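Local coordinates for hypothetical protein (Nostoc punctiforme, PDB 2O62), which is of unknown function but contains two calycin-clan domains, one of them a closed antiparallel barrel whose interior may serve as a binding pocket, at residues T166-Q171 / D244-M249; I170-D173 / R177-Q180. All blocks are in the same frame, centred on the assembly; numbering follows the deposited sequence.

Interaction 1 of 2, residues T166-Q171 / D244-M249; sequences TTLKIQ and DLRQRM
Thr166 and Leu168 meet Arg246 and Arg248 in a buried, side-chain-only contact inside the closed antiparallel barrel of the C-terminal calycin-like domain. The strands that carry them, 162-172 and 245-253, are not neighbours: strands 145-155 and 259-269 lie between them in the barrel wall. Their local axes are 11.1 Å apart at closest approach and run at 109° to each other, so long side chains must bridge the gap, and no hydrogen bond links the two segments.

One methyl group does most of the work. With CG of Leu168 anti to the backbone N (chi1 172°), its CD2 touches both arginines. It lies 3.8 Å from Arg246 NH1, at the edge of that guanidinium and near its plane, and the leucine and Arg246 side chains run at about a right angle to each other. The same Leu168 CD2 comes to 3.7 Å from Arg248 NE, meeting this second guanidinium obliquely. Beyond it, Thr166 CB approaches the edge of the Arg248 group, 4.3 Å from NH2. The arginines also pack on each other: Arg248 CG sits over one face of the Arg246 guanidinium, displaced toward its rim.

The polar ends find their partners in other parts of the barrel. Arg248 forms salt bridges with Glu267 through NH2 and with Glu236 through NH1, while Arg246 NH2 is hydrogen-bonded to Ser220 and to a bound glycerol. Glu267 also receives a weak hydrogen bond from Thr166 OG1. Leu168 thus sets an apolar methyl against two buried cationic groups, whose positions are set by bonds to other strands. The carboxylates probably offset the charge of Arg248, and the glycerol beside Arg246, probably from the crystallisation liquor, is consistent with a polar pocket in the barrel.

Interaction 2 of 2, residues I170-D173 / R177-Q180; sequences IQLD and RLMQ
Asp173 and Arg177 close a beta hairpin between strands 162-172 and 178-184, adjacent antiparallel strands of the C-terminal barrel, with three residues in the turn between them. The backbone sets the frame: Asp173 N donates to Arg177 O (2.7 Å), and Gln171 and Met179, a selenomethionine, form a hydrogen-bonded pair in which each backbone N donates to the other residue's O.

The Asp173 side chain can be followed outward from this turn. Its CB lies 4.0 Å from Arg177 O. CG, placed between the backbone N and the carbonyl carbon (chi1 72°), turns toward Arg177 and packs 3.7 Å from its CB. OD1 comes near Arg177 N, but its position is uncertain and the bond is therefore doubtful. OD2 makes a salt bridge to Arg177 NH2 at 3.1 Å. The carboxylate and guanidinium planes stand 84° apart, so this is not a flat two-pronged pairing. Replacing the aspartate by an alanine would probably leave the Arg177 guanidinium without this charged mate and freer to turn at the exposed hairpin end.

Gln171 and Met179 share one face of the sheet, where the two side chains cross at a slant and the selenomethionine CE comes to 4.1 Å from Gln171 CG. Ile170, Leu172, Leu178 and Gln180 point to the other. There Gln180 runs alongside Ile170, its NE2 hydrogen-bonded to Thr182 OG1 and its OE1 to a bound glycerol, and Leu178 CD1 is wedged between two carbons of the opposing strand, Ile170 CG2 and Leu172 CD2, each 3.6 Å away.

How the interactions relate
Both interactions start from strand 162-172, and they share Ile170 and Gln171, yet their centres are 14 Å apart. Interaction 2 is local: the chain turns back at once into strand 178-184, the next strand of the same sheet. Interaction 1 waits for residues 244-249, which arrive 73 residues later, after the barrel wall has run most of its course. The two meet where Leu168 CD1 packs 3.3 Å from Gln180 NE2. One strand thus takes part in a hairpin at one end of the barrel and in contacts across its interior, and bound glycerol, probably from the crystallisation liquor, lies beside both Arg246 and Gln180, consistent with a polar pocket there.

Interaction 1 of 2, residues T166-Q171 / D244-M249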
ATOM      1  N   THR A 166       5.986   0.357  16.837  1.00 20.85           N
ATOM      2  CA  THR A 166       5.838   1.597  16.096  1.00 21.82           C
ATOM      3  C   THR A 166       5.100   2.610  16.925  1.00 22.47           C
ATOM      4  O   THR A 166       4.256   2.254  17.735  1.00 21.95           O
ATOM      5  CB  THR A 166       5.071   1.400  14.811  1.00 23.93           C
ATOM      6  OG1 THR A 166       3.708   1.018  15.080  1.00 22.61           O
ATOM      7  CG2 THR A 166       5.722   0.336  13.968  1.00 23.28           C
ATOM      8  N   THR A 167       5.440   3.869  16.673  1.00 21.94           N
ATOM      9  CA  THR A 167       4.783   5.041  17.216  1.00 22.93           C
ATOM     10  C   THR A 167       4.652   6.037  16.046  1.00 23.21           C
ATOM     11  O   THR A 167       5.576   6.214  15.247  1.00 21.13           O
ATOM     12  CB  THR A 167       5.640   5.664  18.353  1.00 24.09           C
ATOM     13  OG1 THR A 167       5.742   4.740  19.461  1.00 25.53           O
ATOM     14  CG2 THR A 167       5.012   6.925  18.872  1.00 26.88           C
ATOM     15  N   LEU A 168       3.529   6.716  15.959  1.00 22.88           N
ATOM     16  CA  LEU A 168       3.372   7.793  15.004  1.00 23.67           C
ATOM     17  C   LEU A 168       2.644   8.915  15.704  1.00 23.23           C
ATOM     18  O   LEU A 168       1.569   8.705  16.259  1.00 22.86           O
ATOM     19  CB  LEU A 168       2.570   7.263  13.825  1.00 23.83           C
ATOM     20  CG  LEU A 168       2.060   8.169  12.720  1.00 25.15           C
ATOM     21  CD1 LEU A 168       3.187   8.958  12.189  1.00 25.93           C
ATOM     22  CD2 LEU A 168       1.511   7.232  11.611  1.00 28.58           C
ATOM     23  N   LYS A 169       3.256  10.091  15.747  1.00 23.27           N
ATOM     24  CA  LYS A 169       2.642  11.294  16.322  1.00 23.90           C
ATOM     25  C   LYS A 169       2.510  12.322  15.201  1.00 23.39           C
ATOM     26  O   LYS A 169       3.468  12.548  14.462  1.00 22.50           O
ATOM     27  CB  LYS A 169       3.512  11.876  17.457  1.00 24.39           C
ATOM     28  CG  LYS A 169       3.926  10.833  18.497  1.00 26.59           C
ATOM     29  CD  LYS A 169       4.691  11.382  19.682  1.00 28.95           C
ATOM     30  CE  LYS A 169       4.817  10.322  20.802  1.00 32.03           C
ATOM     31  NZ  LYS A 169       5.478  10.864  22.051  1.00 33.95           N
ATOM     32  N   ILE A 170       1.333  12.923  15.066  1.00 22.50           N
ATOM     33  CA  ILE A 170       1.066  13.877  14.017  1.00 22.71           C
ATOM     34  C   ILE A 170       0.352  15.051  14.664  1.00 23.15           C
ATOM     35  O   ILE A 170      -0.678  14.878  15.295  1.00 21.32           O
ATOM     36  CB  ILE A 170       0.210  13.243  12.885  1.00 23.84           C
ATOM     37  CG1 ILE A 170       0.920  12.010  12.366  1.00 26.16           C
ATOM     38  CG2 ILE A 170       0.003  14.221  11.748  1.00 26.03           C
ATOM     39  CD1 ILE A 170       0.157  11.274  11.298  1.00 27.18           C
ATOM     40  N   GLN A 171       0.944  16.231  14.569  1.00 23.42           N
ATOM     41  CA  GLN A 171       0.317  17.399  15.121  1.00 25.41           C
ATOM     42  C   GLN A 171       0.529  18.600  14.208  1.00 26.66           C
ATOM     43  O   GLN A 171       1.528  18.666  13.492  1.00 25.63           O
ATOM     44  CB  GLN A 171       0.858  17.690  16.526  1.00 26.96           C
ATOM     45  CG  GLN A 171       0.753  16.487  17.542  1.00 29.03           C
ATOM     46  CD  GLN A 171      -0.689  16.077  18.096  1.00 33.15           C
ATOM     47  OE1 GLN A 171      -1.765  16.632  17.751  1.00 35.65           O
ATOM     48  NE2 GLN A 171      -0.667  15.081  18.988  1.00 33.92           N
ATOM     49  N   ASP A 244      -9.946   4.584  14.665  1.00 22.07           N
ATOM     50  CA  ASP A 244      -8.860   4.328  15.643  1.00 22.40           C
ATOM     51  C   ASP A 244      -7.981   3.147  15.250  1.00 21.65           C
ATOM     52  O   ASP A 244      -7.235   2.617  16.065  1.00 22.17           O
ATOM     53  CB  ASP A 244      -9.469   4.089  17.027  1.00 23.40           C
ATOM     54  CG  ASP A 244     -10.529   2.976  17.017  1.00 26.91           C
ATOM     55  OD1 ASP A 244     -10.710   2.244  15.977  1.00 30.69           O
ATOM     56  OD2 ASP A 244     -11.223   2.854  18.047  1.00 33.11           O
ATOM     57  N   LEU A 245      -8.043   2.749  13.984  1.00 21.18           N
ATOM     58  CA  LEU A 245      -7.247   1.649  13.468  1.00 20.70           C
ATOM     59  C   LEU A 245      -6.694   1.959  12.070  1.00 21.00           C
ATOM     60  O   LEU A 245      -7.459   2.209  11.124  1.00 20.91           O
ATOM     61  CB  LEU A 245      -8.077   0.360  13.427  1.00 21.55           C
ATOM     62  CG  LEU A 245      -7.351  -0.885  12.901  1.00 21.81           C
ATOM     63  CD1 LEU A 245      -6.267  -1.322  13.840  1.00 25.25           C
ATOM     64  CD2 LEU A 245      -8.384  -2.026  12.623  1.00 22.37           C
ATOM     65  N   ARG A 246      -5.364   1.909  11.919  1.00 19.67           N
ATOM     66  CA  ARG A 246      -4.727   2.198  10.650  1.00 19.50           C
ATOM     67  C   ARG A 246      -3.664   1.178  10.360  1.00 20.30           C
ATOM     68  O   ARG A 246      -2.949   0.727  11.274  1.00 21.28           O
ATOM     69  CB  ARG A 246      -4.078   3.561  10.698  1.00 19.22           C
ATOM     70  CG  ARG A 246      -3.480   4.022   9.374  1.00 20.42           C
ATOM     71  CD  ARG A 246      -3.691   5.513   9.173  1.00 25.24           C
ATOM     72  NE  ARG A 246      -3.059   6.049   7.949  1.00 25.08           N
ATOM     73  CZ  ARG A 246      -1.919   6.726   7.910  1.00 23.07           C
ATOM     74  NH1 ARG A 246      -1.174   6.874   8.997  1.00 22.74           N
ATOM     75  NH2 ARG A 246      -1.484   7.230   6.745  1.00 24.18           N
ATOM     76  N   GLN A 247      -3.559   0.788   9.104  1.00 21.03           N
ATOM     77  CA  GLN A 247      -2.434   0.007   8.679  1.00 21.53           C
ATOM     78  C   GLN A 247      -1.606   0.804   7.710  1.00 20.11           C
ATOM     79  O   GLN A 247      -2.123   1.616   6.963  1.00 19.96           O
ATOM     80  CB  GLN A 247      -2.849  -1.344   8.043  1.00 20.83           C
ATOM     81  CG  GLN A 247      -3.337  -2.348   9.055  1.00 23.56           C
ATOM     82  CD  GLN A 247      -3.552  -3.715   8.492  1.00 24.89           C
ATOM     83  OE1 GLN A 247      -4.024  -3.869   7.386  1.00 25.49           O
ATOM     84  NE2 GLN A 247      -3.126  -4.745   9.245  1.00 28.35           N
ATOM     85  N   ARG A 248      -0.313   0.550   7.727  1.00 20.18           N
ATOM     86  CA  ARG A 248       0.613   1.096   6.719  1.00 20.50           C
ATOM     87  C   ARG A 248       1.428  -0.059   6.127  1.00 20.81           C
ATOM     88  O   ARG A 248       1.814  -0.988   6.842  1.00 23.84           O
ATOM     89  CB  ARG A 248       1.524   2.126   7.339  1.00 20.96           C
ATOM     90  CG  ARG A 248       0.759   3.340   7.847  1.00 23.03           C
ATOM     91  CD  ARG A 248       1.692   4.386   8.383  1.00 24.59           C
ATOM     92  NE  ARG A 248       2.191   4.073   9.747  1.00 28.92           N
ATOM     93  CZ  ARG A 248       3.475   3.812  10.056  1.00 31.44           C
ATOM     94  NH1 ARG A 248       4.433   3.839   9.141  1.00 30.88           N
ATOM     95  NH2 ARG A 248       3.830   3.560  11.305  1.00 32.03           N
HETATM   96  N   MSE A 249       1.699  -0.009   4.824  1.00 20.92           N
HETATM   97  CA  MSE A 249       2.511  -1.027   4.188  1.00 20.71           C
HETATM   98  C   MSE A 249       3.650  -0.370   3.404  1.00 21.02           C
HETATM   99  O   MSE A 249       3.445   0.616   2.739  1.00 21.32           O
HETATM  100  CB  MSE A 249       1.677  -1.963   3.303  1.00 20.94           C
HETATM  101  CG  MSE A 249       2.394  -3.172   2.913  1.00 21.61           C
HETATM  102 SE   MSE A 249       1.559  -4.374   1.586  0.75 23.81          SE
HETATM  103  CE  MSE A 249       0.078  -4.817   2.569  1.00 25.07           C
TER

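Interaction 2 of 2, residues I170-D173 / R177-Q180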
ATOM      1  N   ILE A 170       1.333  12.923  15.066  1.00 22.50           N
ATOM      2  CA  ILE A 170       1.066  13.877  14.017  1.00 22.71           C
ATOM      3  C   ILE A 170       0.352  15.051  14.664  1.00 23.15           C
ATOM      4  O   ILE A 170      -0.678  14.878  15.295  1.00 21.32           O
ATOM      5  CB  ILE A 170       0.210  13.243  12.885  1.00 23.84           C
ATOM      6  CG1 ILE A 170       0.920  12.010  12.366  1.00 26.16           C
ATOM      7  CG2 ILE A 170       0.003  14.221  11.748  1.00 26.03           C
ATOM      8  CD1 ILE A 170       0.157  11.274  11.298  1.00 27.18           C
ATOM      9  N   GLN A 171       0.944  16.231  14.569  1.00 23.42           N
ATOM     10  CA  GLN A 171       0.317  17.399  15.121  1.00 25.41           C
ATOM     11  C   GLN A 171       0.529  18.600  14.208  1.00 26.66           C
ATOM     12  O   GLN A 171       1.528  18.666  13.492  1.00 25.63           O
ATOM     13  CB  GLN A 171       0.858  17.690  16.526  1.00 26.96           C
ATOM     14  CG  GLN A 171       0.753  16.487  17.542  1.00 29.03           C
ATOM     15  CD  GLN A 171      -0.689  16.077  18.096  1.00 33.15           C
ATOM     16  OE1 GLN A 171      -1.765  16.632  17.751  1.00 35.65           O
ATOM     17  NE2 GLN A 171      -0.667  15.081  18.988  1.00 33.92           N
ATOM     18  N   LEU A 172      -0.410  19.551  14.255  1.00 26.50           N
ATOM     19  CA  LEU A 172      -0.241  20.807  13.563  1.00 28.72           C
ATOM     20  C   LEU A 172       0.617  21.665  14.468  1.00 30.68           C
ATOM     21  O   LEU A 172       0.439  21.622  15.696  1.00 31.69           O
ATOM     22  CB  LEU A 172      -1.586  21.507  13.331  1.00 28.58           C
ATOM     23  CG  LEU A 172      -2.548  20.708  12.447  1.00 30.37           C
ATOM     24  CD1 LEU A 172      -3.900  21.437  12.329  1.00 32.54           C
ATOM     25  CD2 LEU A 172      -1.950  20.466  11.077  1.00 30.82           C
ATOM     26  N   ASP A 173       1.577  22.385  13.889  1.00 32.47           N
ATOM     27  CA  ASP A 173       2.294  23.421  14.625  1.00 34.12           C
ATOM     28  C   ASP A 173       1.563  24.743  14.373  1.00 35.68           C
ATOM     29  O   ASP A 173       0.419  24.729  13.923  1.00 35.75           O
ATOM     30  CB  ASP A 173       3.790  23.457  14.282  1.00 34.47           C
ATOM     31  CG  ASP A 173       4.083  23.997  12.893  1.00 35.83           C
ATOM     32  OD1 ASP A 173       3.218  24.709  12.319  1.00 32.52           O
ATOM     33  OD2 ASP A 173       5.202  23.693  12.388  1.00 38.93           O
ATOM     34  N   ARG A 177       1.759  24.182   9.901  1.00 30.68           N
ATOM     35  CA  ARG A 177       2.479  23.095   9.277  1.00 30.08           C
ATOM     36  C   ARG A 177       2.247  21.835  10.081  1.00 28.48           C
ATOM     37  O   ARG A 177       1.767  21.869  11.204  1.00 27.96           O
ATOM     38  CB  ARG A 177       3.964  23.432   9.205  1.00 29.67           C
ATOM     39  CG  ARG A 177       4.272  24.699   8.367  1.00 31.67           C
ATOM     40  CD  ARG A 177       5.779  24.950   8.259  1.00 33.46           C
ATOM     41  NE  ARG A 177       6.413  24.870   9.579  1.00 37.48           N
ATOM     42  CZ  ARG A 177       6.865  25.893  10.310  1.00 39.25           C
ATOM     43  NH1 ARG A 177       6.807  27.152   9.871  1.00 41.98           N
ATOM     44  NH2 ARG A 177       7.405  25.644  11.505  1.00 38.66           N
ATOM     45  N   LEU A 178       2.559  20.717   9.466  1.00 27.28           N
ATOM     46  CA  LEU A 178       2.386  19.416  10.070  1.00 27.31           C
ATOM     47  C   LEU A 178       3.731  18.998  10.669  1.00 26.49           C
ATOM     48  O   LEU A 178       4.773  19.212  10.068  1.00 26.86           O
ATOM     49  CB  LEU A 178       1.901  18.432   9.008  1.00 26.61           C
ATOM     50  CG  LEU A 178       1.281  17.163   9.562  1.00 29.70           C
ATOM     51  CD1 LEU A 178      -0.143  17.458  10.073  1.00 30.89           C
ATOM     52  CD2 LEU A 178       1.264  16.013   8.562  1.00 30.22           C
HETATM   53  N   MSE A 179       3.699  18.496  11.898  1.00 24.93           N
HETATM   54  CA  MSE A 179       4.851  17.876  12.557  1.00 25.37           C
HETATM   55  C   MSE A 179       4.529  16.398  12.641  1.00 22.56           C
HETATM   56  O   MSE A 179       3.482  16.033  13.156  1.00 21.22           O
HETATM   57  CB  MSE A 179       4.978  18.466  13.968  1.00 26.31           C
HETATM   58  CG  MSE A 179       6.274  18.184  14.738  1.00 34.17           C
HETATM   59 SE   MSE A 179       6.453  16.423  15.625  0.75 46.66          SE
HETATM   60  CE  MSE A 179       4.627  15.956  16.352  1.00 42.37           C
ATOM     61  N   GLN A 180       5.403  15.552  12.117  1.00 20.38           N
ATOM     62  CA  GLN A 180       5.237  14.099  12.185  1.00 20.18           C
ATOM     63  C   GLN A 180       6.496  13.471  12.780  1.00 20.61           C
ATOM     64  O   GLN A 180       7.603  13.769  12.317  1.00 20.89           O
ATOM     65  CB  GLN A 180       4.998  13.466  10.835  1.00 19.12           C
ATOM     66  CG  GLN A 180       4.744  11.964  10.973  1.00 21.61           C
ATOM     67  CD  GLN A 180       4.372  11.308   9.683  1.00 24.01           C
ATOM     68  OE1 GLN A 180       3.702  11.904   8.846  1.00 28.22           O
ATOM     69  NE2 GLN A 180       4.767  10.042   9.516  1.00 32.25           N
TER